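Long-range contacts in trichothecene 3-O-acetyltransferase (Gibberella zeae, PDB 2RKV), which probably transfers the acetyl group of acetyl-coenzyme A to the 3-hydroxyl of trichothecene mycotoxins such as T-2 toxin and deoxynivalenol, as a BAHD-superfamily enzyme: residues I38-F42 and F390-L394; G45-F49 and L170-C175; S230-F236 and E422-S428; S272-V276 and D440-T444. All blocks are in the same frame, centred on the assembly; numbering follows the deposited sequence.

Interaction 1: residues I38-F42 and F390-L394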
loop_
_atom_site.group_PDB
_atom_site.type_symbol
_atom_site.label_atom_id
_atom_site.label_comp_id
_atom_site.label_asym_id
_atom_site.label_seq_id
_atom_site.Cartn_x
_atom_site.Cartn_y
_atom_site.Cartn_z
ATOM N N ILE A 38 1.216 -4.103 -27.904
ATOM C CA ILE A 38 1.186 -3.847 -26.455
ATOM C C ILE A 38 2.549 -4.176 -25.822
ATOM O O ILE A 38 3.135 -3.361 -25.109
ATOM C CB ILE A 38 0.038 -4.621 -25.757
ATOM C CG1 ILE A 38 -1.314 -3.997 -26.133
ATOM C CG2 ILE A 38 0.234 -4.633 -24.240
ATOM C CD1 ILE A 38 -2.503 -4.901 -25.856
ATOM N N VAL A 39 3.061 -5.367 -26.119
ATOM C CA VAL A 39 4.296 -5.829 -25.526
ATOM C C VAL A 39 5.490 -4.995 -25.988
ATOM O O VAL A 39 6.315 -4.592 -25.160
ATOM C CB VAL A 39 4.520 -7.337 -25.810
ATOM C CG1 VAL A 39 5.884 -7.794 -25.297
ATOM C CG2 VAL A 39 3.394 -8.146 -25.178
ATOM N N SER A 40 5.595 -4.737 -27.291
ATOM C CA SER A 40 6.744 -3.960 -27.786
ATOM C C SER A 40 6.727 -2.506 -27.277
ATOM O O SER A 40 7.774 -1.950 -26.934
ATOM C CB SER A 40 6.852 -4.026 -29.311
ATOM O OG SER A 40 5.685 -3.540 -29.915
ATOM N N THR A 41 5.545 -1.900 -27.211
ATOM C CA THR A 41 5.412 -0.550 -26.648
ATOM C C THR A 41 5.869 -0.540 -25.196
ATOM O O THR A 41 6.623 0.341 -24.777
ATOM C CB THR A 41 3.968 -0.028 -26.751
ATOM O OG1 THR A 41 3.668 0.210 -28.133
ATOM C CG2 THR A 41 3.785 1.280 -25.934
ATOM N N PHE A 42 5.431 -1.538 -24.440
ATOM C CA PHE A 42 5.809 -1.629 -23.031
ATOM C C PHE A 42 7.316 -1.861 -22.845
ATOM O O PHE A 42 7.955 -1.217 -22.005
ATOM C CB PHE A 42 4.988 -2.720 -22.350
ATOM C CG PHE A 42 4.893 -2.562 -20.867
ATOM C CD1 PHE A 42 5.628 -3.394 -20.021
ATOM C CD2 PHE A 42 4.068 -1.591 -20.311
ATOM C CE1 PHE A 42 5.550 -3.255 -18.638
ATOM C CE2 PHE A 42 3.976 -1.447 -18.931
ATOM C CZ PHE A 42 4.722 -2.283 -18.095
ATOM N N PHE A 390 -0.210 4.146 -20.643
ATOM C CA PHE A 390 1.039 3.529 -21.131
ATOM C C PHE A 390 1.205 3.502 -22.659
ATOM O O PHE A 390 1.934 2.661 -23.185
ATOM C CB PHE A 390 1.220 2.115 -20.550
ATOM C CG PHE A 390 1.232 2.081 -19.049
ATOM C CD1 PHE A 390 0.045 1.886 -18.344
ATOM C CD2 PHE A 390 2.420 2.271 -18.347
ATOM C CE1 PHE A 390 0.044 1.875 -16.940
ATOM C CE2 PHE A 390 2.439 2.260 -16.954
ATOM C CZ PHE A 390 1.244 2.060 -16.249
ATOM N N GLY A 391 0.533 4.413 -23.364
ATOM C CA GLY A 391 0.612 4.452 -24.833
ATOM C C GLY A 391 0.121 3.171 -25.499
ATOM O O GLY A 391 0.455 2.893 -26.663
ATOM N N LEU A 392 -0.697 2.398 -24.783
ATOM C CA LEU A 392 -1.128 1.092 -25.291
ATOM C C LEU A 392 -2.331 1.179 -26.222
ATOM O O LEU A 392 -2.659 0.201 -26.892
ATOM C CB LEU A 392 -1.419 0.113 -24.139
ATOM C CG LEU A 392 -0.282 -0.155 -23.153
ATOM C CD1 LEU A 392 -0.746 -1.083 -22.025
ATOM C CD2 LEU A 392 0.981 -0.683 -23.852
ATOM N N GLY A 393 -2.988 2.339 -26.253
ATOM C CA GLY A 393 -4.177 2.546 -27.089
ATOM C C GLY A 393 -5.428 1.830 -26.600
ATOM O O GLY A 393 -6.369 1.603 -27.373
ATOM N N LEU A 394 -5.451 1.489 -25.312
ATOM C CA LEU A 394 -6.554 0.709 -24.737
ATOM C C LEU A 394 -7.513 1.566 -23.922
ATOM O O LEU A 394 -8.537 1.069 -23.454
ATOM C CB LEU A 394 -6.018 -0.422 -23.852
ATOM C CG LEU A 394 -5.005 -1.377 -24.500
ATOM C CD1 LEU A 394 -4.513 -2.392 -23.490
ATOM C CD2 LEU A 394 -5.658 -2.059 -25.706
HETATM O O HOH W 1 1.157 0.912 -28.419
#

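Interaction 2: residues G45-F49 and L170-C175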
loop_
_atom_site.group_PDB
_atom_site.type_symbol
_atom_site.label_atom_id
_atom_site.label_comp_id
_atom_site.label_asym_id
_atom_site.label_seq_id
_atom_site.Cartn_x
_atom_site.Cartn_y
_atom_site.Cartn_z
ATOM N N GLY A 45 9.175 1.274 -23.613
ATOM C CA GLY A 45 9.005 2.197 -22.488
ATOM C C GLY A 45 9.978 1.879 -21.363
ATOM O O GLY A 45 10.630 2.777 -20.811
ATOM N N LEU A 46 10.082 0.596 -21.014
ATOM C CA LEU A 46 11.004 0.172 -19.953
ATOM C C LEU A 46 12.447 0.528 -20.296
ATOM O O LEU A 46 13.199 0.995 -19.434
ATOM C CB LEU A 46 10.872 -1.325 -19.672
ATOM C CG LEU A 46 9.621 -1.748 -18.896
ATOM C CD1 LEU A 46 9.462 -3.254 -18.964
ATOM C CD2 LEU A 46 9.688 -1.278 -17.439
ATOM N N LYS A 47 12.815 0.325 -21.559
ATOM C CA LYS A 47 14.151 0.683 -22.031
ATOM C C LYS A 47 14.412 2.190 -21.896
ATOM O O LYS A 47 15.427 2.591 -21.331
ATOM C CB LYS A 47 14.360 0.220 -23.480
ATOM C CG LYS A 47 15.767 0.458 -24.003
ATOM C CD LYS A 47 15.974 -0.238 -25.348
ATOM C CE LYS A 47 17.289 0.186 -25.983
ATOM N N ARG A 48 13.499 3.012 -22.416
ATOM C CA ARG A 48 13.625 4.473 -22.322
ATOM C C ARG A 48 13.716 4.964 -20.883
ATOM O O ARG A 48 14.525 5.838 -20.561
ATOM C CB ARG A 48 12.446 5.155 -23.010
ATOM C CG ARG A 48 12.567 5.149 -24.508
ATOM C CD ARG A 48 11.680 6.222 -25.097
ATOM N NE ARG A 48 10.322 5.725 -25.174
ATOM C CZ ARG A 48 9.811 5.136 -26.245
ATOM N NH1 ARG A 48 8.559 4.710 -26.222
ATOM N NH2 ARG A 48 10.553 4.979 -27.335
ATOM N N PHE A 49 12.885 4.391 -20.021
ATOM C CA PHE A 49 12.860 4.781 -18.619
ATOM C C PHE A 49 14.211 4.464 -17.965
ATOM O O PHE A 49 14.787 5.307 -17.262
ATOM C CB PHE A 49 11.700 4.054 -17.930
ATOM C CG PHE A 49 11.364 4.567 -16.542
ATOM C CD1 PHE A 49 10.451 3.865 -15.755
ATOM C CD2 PHE A 49 11.930 5.736 -16.032
ATOM C CE1 PHE A 49 10.109 4.308 -14.474
ATOM C CE2 PHE A 49 11.592 6.187 -14.742
ATOM C CZ PHE A 49 10.669 5.470 -13.976
ATOM N N LEU A 170 5.840 7.741 -14.410
ATOM C CA LEU A 170 6.927 8.034 -15.348
ATOM C C LEU A 170 7.110 6.899 -16.348
ATOM O O LEU A 170 7.446 7.133 -17.517
ATOM C CB LEU A 170 8.237 8.320 -14.614
ATOM C CG LEU A 170 8.280 9.616 -13.787
ATOM C CD1 LEU A 170 9.720 9.934 -13.404
ATOM C CD2 LEU A 170 7.670 10.798 -14.566
ATOM N N LEU A 171 6.881 5.663 -15.907
ATOM C CA LEU A 171 6.918 4.555 -16.856
ATOM C C LEU A 171 5.854 4.783 -17.942
ATOM O O LEU A 171 6.122 4.559 -19.129
ATOM C CB LEU A 171 6.727 3.205 -16.163
ATOM C CG LEU A 171 6.521 1.988 -17.078
ATOM C CD1 LEU A 171 7.691 1.812 -18.067
ATOM C CD2 LEU A 171 6.307 0.726 -16.240
ATOM N N SER A 172 4.662 5.251 -17.554
ATOM C CA SER A 172 3.629 5.528 -18.557
ATOM C C SER A 172 4.099 6.583 -19.567
ATOM O O SER A 172 3.944 6.401 -20.777
ATOM C CB SER A 172 2.300 5.940 -17.916
ATOM O OG SER A 172 1.279 5.986 -18.907
ATOM N N LYS A 173 4.705 7.659 -19.065
ATOM C CA LYS A 173 5.293 8.688 -19.936
ATOM C C LYS A 173 6.302 8.064 -20.890
ATOM O O LYS A 173 6.287 8.323 -22.091
ATOM C CB LYS A 173 6.003 9.766 -19.116
ATOM C CG LYS A 173 5.067 10.729 -18.396
ATOM C CD LYS A 173 5.828 11.999 -18.012
ATOM C CE LYS A 173 4.903 13.042 -17.391
ATOM N NZ LYS A 173 5.625 14.352 -17.228
ATOM N N ALA A 174 7.184 7.238 -20.340
ATOM C CA ALA A 174 8.251 6.626 -21.136
ATOM C C ALA A 174 7.672 5.743 -22.245
ATOM O O ALA A 174 8.169 5.758 -23.370
ATOM C CB ALA A 174 9.190 5.840 -20.251
ATOM N N CYS A 175 6.625 4.979 -21.930
ATOM C CA CYS A 175 5.926 4.164 -22.935
ATOM C C CYS A 175 5.366 5.013 -24.083
ATOM O O CYS A 175 5.387 4.605 -25.250
ATOM C CB CYS A 175 4.809 3.352 -22.274
ATOM S SG CYS A 175 5.402 1.992 -21.272
#

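Interaction 3: residues S230-F236 and E422-S428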
loop_
_atom_site.group_PDB
_atom_site.type_symbol
_atom_site.label_atom_id
_atom_site.label_comp_id
_atom_site.label_asym_id
_atom_site.label_seq_id
_atom_site.Cartn_x
_atom_site.Cartn_y
_atom_site.Cartn_z
ATOM N N SER A 230 -9.609 -14.644 5.687
ATOM C CA SER A 230 -9.734 -14.427 4.253
ATOM C C SER A 230 -9.567 -12.956 3.878
ATOM O O SER A 230 -9.513 -12.094 4.754
ATOM C CB SER A 230 -11.078 -14.959 3.735
ATOM O OG SER A 230 -12.148 -14.082 4.042
ATOM N N TRP A 231 -9.474 -12.710 2.571
ATOM C CA TRP A 231 -9.477 -11.371 1.974
ATOM C C TRP A 231 -10.795 -11.158 1.228
ATOM O O TRP A 231 -11.329 -12.088 0.621
ATOM C CB TRP A 231 -8.337 -11.254 0.953
ATOM C CG TRP A 231 -6.995 -10.899 1.513
ATOM C CD1 TRP A 231 -5.912 -11.722 1.647
ATOM C CD2 TRP A 231 -6.585 -9.610 1.986
ATOM N NE1 TRP A 231 -4.859 -11.029 2.195
ATOM C CE2 TRP A 231 -5.241 -9.726 2.402
ATOM C CE3 TRP A 231 -7.226 -8.362 2.090
ATOM C CZ2 TRP A 231 -4.523 -8.645 2.934
ATOM C CZ3 TRP A 231 -6.515 -7.283 2.624
ATOM C CH2 TRP A 231 -5.174 -7.437 3.039
ATOM N N ALA A 232 -11.298 -9.927 1.236
ATOM C CA ALA A 232 -12.437 -9.557 0.408
ATOM C C ALA A 232 -12.421 -8.071 0.081
ATOM O O ALA A 232 -12.042 -7.245 0.926
ATOM C CB ALA A 232 -13.756 -9.917 1.095
ATOM N N PHE A 233 -12.855 -7.724 -1.122
ATOM C CA PHE A 233 -13.123 -6.365 -1.466
ATOM C C PHE A 233 -14.570 -6.073 -1.121
ATOM O O PHE A 233 -15.430 -6.891 -1.297
ATOM C CB PHE A 233 -13.035 -6.123 -2.965
ATOM C CG PHE A 233 -11.620 -6.072 -3.548
ATOM C CD1 PHE A 233 -11.415 -6.406 -4.854
ATOM C CD2 PHE A 233 -10.530 -5.709 -2.801
ATOM C CE1 PHE A 233 -10.183 -6.385 -5.407
ATOM C CE2 PHE A 233 -9.308 -5.667 -3.366
ATOM C CZ PHE A 233 -9.134 -6.015 -4.655
ATOM N N PHE A 234 -14.761 -4.839 -0.683
ATOM C CA PHE A 234 -16.072 -4.225 -0.486
ATOM C C PHE A 234 -16.109 -2.890 -1.207
ATOM O O PHE A 234 -15.195 -2.148 -1.090
ATOM C CB PHE A 234 -16.309 -3.972 1.011
ATOM C CG PHE A 234 -16.385 -5.224 1.834
ATOM C CD1 PHE A 234 -15.280 -5.775 2.410
ATOM C CD2 PHE A 234 -17.595 -5.822 2.064
ATOM C CE1 PHE A 234 -15.383 -6.889 3.146
ATOM C CE2 PHE A 234 -17.693 -6.950 2.817
ATOM C CZ PHE A 234 -16.612 -7.503 3.325
ATOM N N THR A 235 -17.127 -2.568 -1.935
ATOM C CA THR A 235 -17.232 -1.279 -2.604
ATOM C C THR A 235 -18.195 -0.352 -1.868
ATOM O O THR A 235 -19.089 -0.800 -1.241
ATOM C CB THR A 235 -17.685 -1.462 -4.064
ATOM O OG1 THR A 235 -18.977 -2.080 -4.092
ATOM C CG2 THR A 235 -16.798 -2.472 -4.776
ATOM N N PHE A 236 -17.869 0.898 -1.980
ATOM C CA PHE A 236 -18.653 1.969 -1.429
ATOM C C PHE A 236 -18.924 2.963 -2.543
ATOM O O PHE A 236 -18.046 3.523 -3.092
ATOM C CB PHE A 236 -17.907 2.658 -0.257
ATOM C CG PHE A 236 -17.645 1.756 0.919
ATOM C CD1 PHE A 236 -16.601 0.877 0.923
ATOM C CD2 PHE A 236 -18.442 1.788 2.006
ATOM C CE1 PHE A 236 -16.384 0.071 1.967
ATOM C CE2 PHE A 236 -18.219 0.959 3.043
ATOM C CZ PHE A 236 -17.193 0.104 3.017
ATOM N N GLU A 422 -16.112 6.272 -6.395
ATOM C CA GLU A 422 -16.291 4.952 -5.797
ATOM C C GLU A 422 -15.021 4.493 -5.084
ATOM O O GLU A 422 -13.910 4.573 -5.640
ATOM C CB GLU A 422 -16.708 3.929 -6.858
ATOM C CG GLU A 422 -16.886 2.512 -6.337
ATOM C CD GLU A 422 -17.163 1.525 -7.454
ATOM O OE1 GLU A 422 -16.241 0.763 -7.815
ATOM O OE2 GLU A 422 -18.299 1.521 -7.977
ATOM N N PHE A 423 -15.194 4.039 -3.843
ATOM C CA PHE A 423 -14.105 3.450 -3.068
ATOM C C PHE A 423 -14.181 1.932 -3.090
ATOM O O PHE A 423 -15.270 1.344 -3.154
ATOM C CB PHE A 423 -14.144 3.909 -1.610
ATOM C CG PHE A 423 -13.341 5.157 -1.328
ATOM C CD1 PHE A 423 -13.637 6.366 -1.973
ATOM C CD2 PHE A 423 -12.320 5.141 -0.377
ATOM C CE1 PHE A 423 -12.903 7.526 -1.687
ATOM C CE2 PHE A 423 -11.582 6.300 -0.088
ATOM C CZ PHE A 423 -11.875 7.487 -0.748
ATOM N N CYS A 424 -13.014 1.307 -3.001
ATOM C CA CYS A 424 -12.927 -0.138 -2.840
ATOM C C CYS A 424 -11.985 -0.432 -1.685
ATOM O O CYS A 424 -10.806 -0.063 -1.726
ATOM C CB CYS A 424 -12.414 -0.798 -4.117
ATOM S SG CYS A 424 -12.225 -2.599 -3.962
ATOM N N ALA A 425 -12.515 -1.061 -0.641
ATOM C CA ALA A 425 -11.709 -1.438 0.516
ATOM C C ALA A 425 -11.400 -2.932 0.510
ATOM O O ALA A 425 -12.313 -3.756 0.375
ATOM C CB ALA A 425 -12.414 -1.031 1.830
ATOM N N ALA A 426 -10.119 -3.275 0.645
ATOM C CA ALA A 426 -9.708 -4.671 0.846
ATOM C C ALA A 426 -9.539 -4.960 2.336
ATOM O O ALA A 426 -8.740 -4.315 3.010
ATOM C CB ALA A 426 -8.412 -4.964 0.097
ATOM N N LEU A 427 -10.316 -5.916 2.841
ATOM C CA LEU A 427 -10.268 -6.284 4.264
ATOM C C LEU A 427 -9.809 -7.719 4.437
ATOM O O LEU A 427 -10.287 -8.606 3.722
ATOM C CB LEU A 427 -11.655 -6.132 4.903
ATOM C CG LEU A 427 -12.051 -4.737 5.400
ATOM C CD1 LEU A 427 -12.108 -3.693 4.290
ATOM C CD2 LEU A 427 -13.386 -4.819 6.102
ATOM N N SER A 428 -8.870 -7.932 5.356
ATOM C CA SER A 428 -8.491 -9.284 5.773
ATOM C C SER A 428 -8.915 -9.476 7.220
ATOM O O SER A 428 -8.513 -8.718 8.108
ATOM C CB SER A 428 -6.989 -9.539 5.602
ATOM O OG SER A 428 -6.684 -10.913 5.841
#

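Interaction 4: residues S272-V276 and D440-T444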
loop_
_atom_site.group_PDB
_atom_site.type_symbol
_atom_site.label_atom_id
_atom_site.label_comp_id
_atom_site.label_asym_id
_atom_site.label_seq_id
_atom_site.Cartn_x
_atom_site.Cartn_y
_atom_site.Cartn_z
ATOM N N SER A 272 -17.233 -0.641 12.655
ATOM C CA SER A 272 -17.897 -1.870 12.197
ATOM C C SER A 272 -17.142 -3.138 12.613
ATOM O O SER A 272 -17.763 -4.104 13.069
ATOM C CB SER A 272 -18.126 -1.858 10.686
ATOM O OG SER A 272 -18.946 -0.771 10.290
ATOM N N ALA A 273 -15.815 -3.142 12.448
ATOM C CA ALA A 273 -14.996 -4.250 12.951
ATOM C C ALA A 273 -15.173 -4.414 14.457
ATOM O O ALA A 273 -15.340 -5.530 14.941
ATOM C CB ALA A 273 -13.507 -4.071 12.596
ATOM N N SER A 274 -15.150 -3.302 15.189
ATOM C CA SER A 274 -15.259 -3.350 16.645
ATOM C C SER A 274 -16.622 -3.892 17.053
ATOM O O SER A 274 -16.704 -4.758 17.926
ATOM C CB SER A 274 -14.978 -1.983 17.270
ATOM O OG SER A 274 -13.642 -1.584 16.995
ATOM N N ARG A 275 -17.672 -3.407 16.392
ATOM C CA ARG A 275 -19.039 -3.893 16.615
ATOM C C ARG A 275 -19.157 -5.417 16.452
ATOM O O ARG A 275 -19.639 -6.093 17.362
ATOM C CB ARG A 275 -20.033 -3.175 15.698
ATOM C CG ARG A 275 -21.484 -3.668 15.832
ATOM C CD ARG A 275 -22.474 -2.788 15.062
ATOM N NE ARG A 275 -22.249 -2.822 13.614
ATOM C CZ ARG A 275 -21.631 -1.865 12.922
ATOM N NH1 ARG A 275 -21.469 -1.994 11.607
ATOM N NH2 ARG A 275 -21.164 -0.782 13.538
ATOM N N VAL A 276 -18.719 -5.962 15.312
ATOM C CA VAL A 276 -18.833 -7.420 15.109
ATOM C C VAL A 276 -17.941 -8.207 16.074
ATOM O O VAL A 276 -18.287 -9.322 16.476
ATOM C CB VAL A 276 -18.617 -7.887 13.635
ATOM C CG1 VAL A 276 -19.552 -7.140 12.683
ATOM C CG2 VAL A 276 -17.168 -7.730 13.218
ATOM N N ASP A 440 -23.982 -7.984 8.753
ATOM C CA ASP A 440 -24.304 -6.835 9.610
ATOM C C ASP A 440 -25.003 -5.718 8.823
ATOM O O ASP A 440 -24.418 -5.152 7.893
ATOM C CB ASP A 440 -23.028 -6.331 10.298
ATOM C CG ASP A 440 -23.273 -5.148 11.232
ATOM O OD1 ASP A 440 -23.617 -4.054 10.744
ATOM O OD2 ASP A 440 -23.075 -5.301 12.452
ATOM N N LYS A 441 -26.232 -5.383 9.226
ATOM C CA LYS A 441 -27.055 -4.414 8.490
ATOM C C LYS A 441 -26.523 -2.976 8.517
ATOM O O LYS A 441 -26.753 -2.209 7.577
ATOM C CB LYS A 441 -28.520 -4.456 8.958
ATOM C CG LYS A 441 -28.785 -3.848 10.329
ATOM N N GLU A 442 -25.822 -2.604 9.586
ATOM C CA GLU A 442 -25.236 -1.262 9.664
ATOM C C GLU A 442 -24.058 -1.140 8.680
ATOM O O GLU A 442 -23.818 -0.074 8.110
ATOM C CB GLU A 442 -24.818 -0.916 11.095
ATOM C CG GLU A 442 -26.021 -0.653 12.032
ATOM C CD GLU A 442 -25.618 -0.434 13.485
ATOM O OE1 GLU A 442 -25.593 0.735 13.927
ATOM O OE2 GLU A 442 -25.326 -1.426 14.187
ATOM N N TRP A 443 -23.356 -2.252 8.480
ATOM C CA TRP A 443 -22.262 -2.343 7.508
ATOM C C TRP A 443 -22.784 -2.393 6.073
ATOM O O TRP A 443 -22.380 -1.591 5.233
ATOM C CB TRP A 443 -21.393 -3.567 7.826
ATOM C CG TRP A 443 -20.345 -3.917 6.785
ATOM C CD1 TRP A 443 -20.431 -4.905 5.836
ATOM C CD2 TRP A 443 -19.058 -3.299 6.606
ATOM N NE1 TRP A 443 -19.279 -4.938 5.081
ATOM C CE2 TRP A 443 -18.420 -3.966 5.531
ATOM C CE3 TRP A 443 -18.385 -2.249 7.247
ATOM C CZ2 TRP A 443 -17.136 -3.613 5.080
ATOM C CZ3 TRP A 443 -17.097 -1.897 6.798
ATOM C CH2 TRP A 443 -16.493 -2.582 5.725
ATOM N N THR A 444 -23.695 -3.323 5.794
ATOM C CA THR A 444 -24.208 -3.515 4.431
ATOM C C THR A 444 -25.051 -2.347 3.913
ATOM O O THR A 444 -25.284 -2.234 2.709
ATOM C CB THR A 444 -24.980 -4.846 4.271
ATOM O OG1 THR A 444 -26.136 -4.839 5.120
ATOM C CG2 THR A 444 -24.088 -6.030 4.626
#

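Interaction 1: residues I38-F42 and F390-L394
Leu392 pushes one branch, CD2, against helix 35-52, where it meets the carbonyl O of Ile38 at 3.7 Å and the methyl CG2 of Thr41 at 4.0 Å. Ile38 answers with its branch methyl and its tip: CG2 also touches Leu392 CD2, while CD1 reaches farther along the loop to Leu394 CD1, 4.0 Å away, and in each case the side chains cross at about a right angle. Thr41 splits its two branches between different tasks. With CG2 anti to the backbone N, the methyl faces the loop and lies 3.6 Å from Phe390 O; OG1, beside the backbone N (chi1 -69°), bonds to Thr37 O one turn earlier in the helix and shares a water with Gly391 O. That water donates to Gly391 O over 2.7 Å, a water-mediated polar link between the two segments. Phe42 and Phe390 run side by side in the same direction; Phe390 CD2 comes to the edge of the Phe42 ring, 4.1 Å from CE2. The loop turns tightly at this point, with positive phi at Phe390 and Gly391, and the backbone N of Phe390 is held by Ser172 OG. Both phenylalanines pack on Leu171 of helix 161-176 and Leu150 of strand 147-155, and Leu394 rests on Tyr27 of strand 20-28, so the loop between strands 375-379 and 399-401 is wedged between two helices and the five-stranded sheet.

Interaction 2: residues G45-F49 and L170-C175
Phe49 lays its ring against the backbone and first side-chain carbons of Leu170 and Leu171, with Leu170 C over one face, CZ 3.8 Å from Leu170 CB and CD1 3.8 Å from Leu171 CB. This is a close helix-helix crossing within the N-terminal part of the acyltransferase fold: the axes of the two short segments approach to 7.8 Å at 111°. Gly45, with no side chain, brings its CA to 3.7 Å from Cys175 CA, which lets the helices come this close. Ala174 points its CB at the other helix, touching Gly45 O and Phe49 CB. Toward strand 137-144, Leu46 CD2 meets Leu171 CD1 at 3.7 Å, and both leucines rest on Leu139 of that strand. Arg48, partly exposed, bends at chi3 (-81°) and brings its guanidinium edge up to the carbonyls near the C-terminal end of helix 161-176, where the last carbonyls commonly lack a helical N-H partner. Cys175 O receives a weak bond from NH1. Ala174 O is gripped side-on by two nitrogens of the same guanidinium, NE at 2.8 Å and NH1 at 3.1 Å, and lies almost exactly in its plane.

Interaction 3: residues S230-F236 and E422-S428
Trp231 and Ser428 meet because their first torsions bring ring and methylene together: Trp231 CG stands beside its backbone N (chi1 -84°), tipping the indole over the neighbouring strand, while Ser428 turns OG anti to its own N (chi1 -172°). Ser428 CB then sits over the centre of the six-membered ring, 3.4 Å from its centroid, in a CH-pi contact. On the same face of the sheet Cys424, diagonally across from Phe233, makes a sulfur-aromatic contact: SG lies over the ring, offset toward its rim and 3.5 Å from Phe233 CG, and Ala426 CB touches the edge of that ring at CE2, 3.6 Å away. The opposite face carries Phe234, Phe236, Ala425 and Leu427: Phe236 CE1 packs on Ala425 CB, and Phe234 crosses Leu427 at about a right angle. Between the faces runs a regular antiparallel ladder in which the pairs Ala232-Leu427, Phe234-Ala425 and Phe236-Phe423 each exchange two backbone bonds; the straightest, Leu427 N to Ala232 O, is 2.9 Å long with 174° at the hydrogen. Strand 423-430 is bordered on its other side by strand 411-414, whose Leu411 and Tyr413 line the T-2 toxin pocket and also touch Trp231. The buried polar ends are satisfied beyond the ladder: one hydrogen bond, to Glu406 O, ties the indole's NE1 edge, while the Ser428 hydroxyl is engaged by Val408 N, which implies that serine carbon supports the ring face.

Interaction 4: residues S272-V276 and D440-T444
Asp440 OD1 is gripped from two sides of the contact: Arg275 NH1 donates to it across 3.1 Å from above the carboxylate plane, and Trp443 N, 2.9 Å away, meets it on the anti side. The second donor makes Asp440 the N-cap of helix 441-444, a role to which Glu442 N adds a weak bond. The other carboxylate oxygen, OD2, takes Arg275 NE on its syn side, somewhat out of the carboxylate plane, in a nearly straight salt bridge of 2.9 Å (169° at the hydrogen). Arginine thus holds the aspartate side-on through NE and NH1, one nitrogen to each oxygen, although the two flat groups are turned 46° apart. A bend at chi3 (64°) in the arginine chain swings the guanidinium round to this position. Glu442 comes over one guanidinium face, with OE2 3.4 Å from Arg275 NE but well out of the plane, so its attraction is one of charge alone. The guanidinium and the helix start would be expected to favour ionised Asp440, and the arginine also offsets the Glu442 charge. Deeper in, Ser272 OG approaches the edge of the Trp443 ring, 3.4 Å from CE3; the Ser272 hydroxyl bonds to Phe268 O. Ser272, Val276 and Trp443 all touch Leu437 of helix 431-439, and Trp443 meets Phe234 of strand 229-236 edge-to-face, so helices 261-277 and 441-444 close together over one face of the seven-stranded sheet.

The four contacts form two clusters, one in each half of the molecule. Interactions 1 and 2 share helix 35-52, have centres 10 Å apart and touch through helix 161-176; along the chain, interaction 2 is nested inside the loop closed by interaction 1, which brings a late loop back to the N-terminal part. Interactions 3 and 4, centres 14 Å apart, meet where Trp443 packs on Phe234, Phe236 and Leu427, joining the seven-stranded sheet to its covering helices. Between the clusters, interactions 2 and 4 lie 44 Å apart, centre to centre, on opposite sides of the chain's centre. The T-2 toxin pocket draws on both halves of the sequence, whereas the coenzyme A pocket is built from the second.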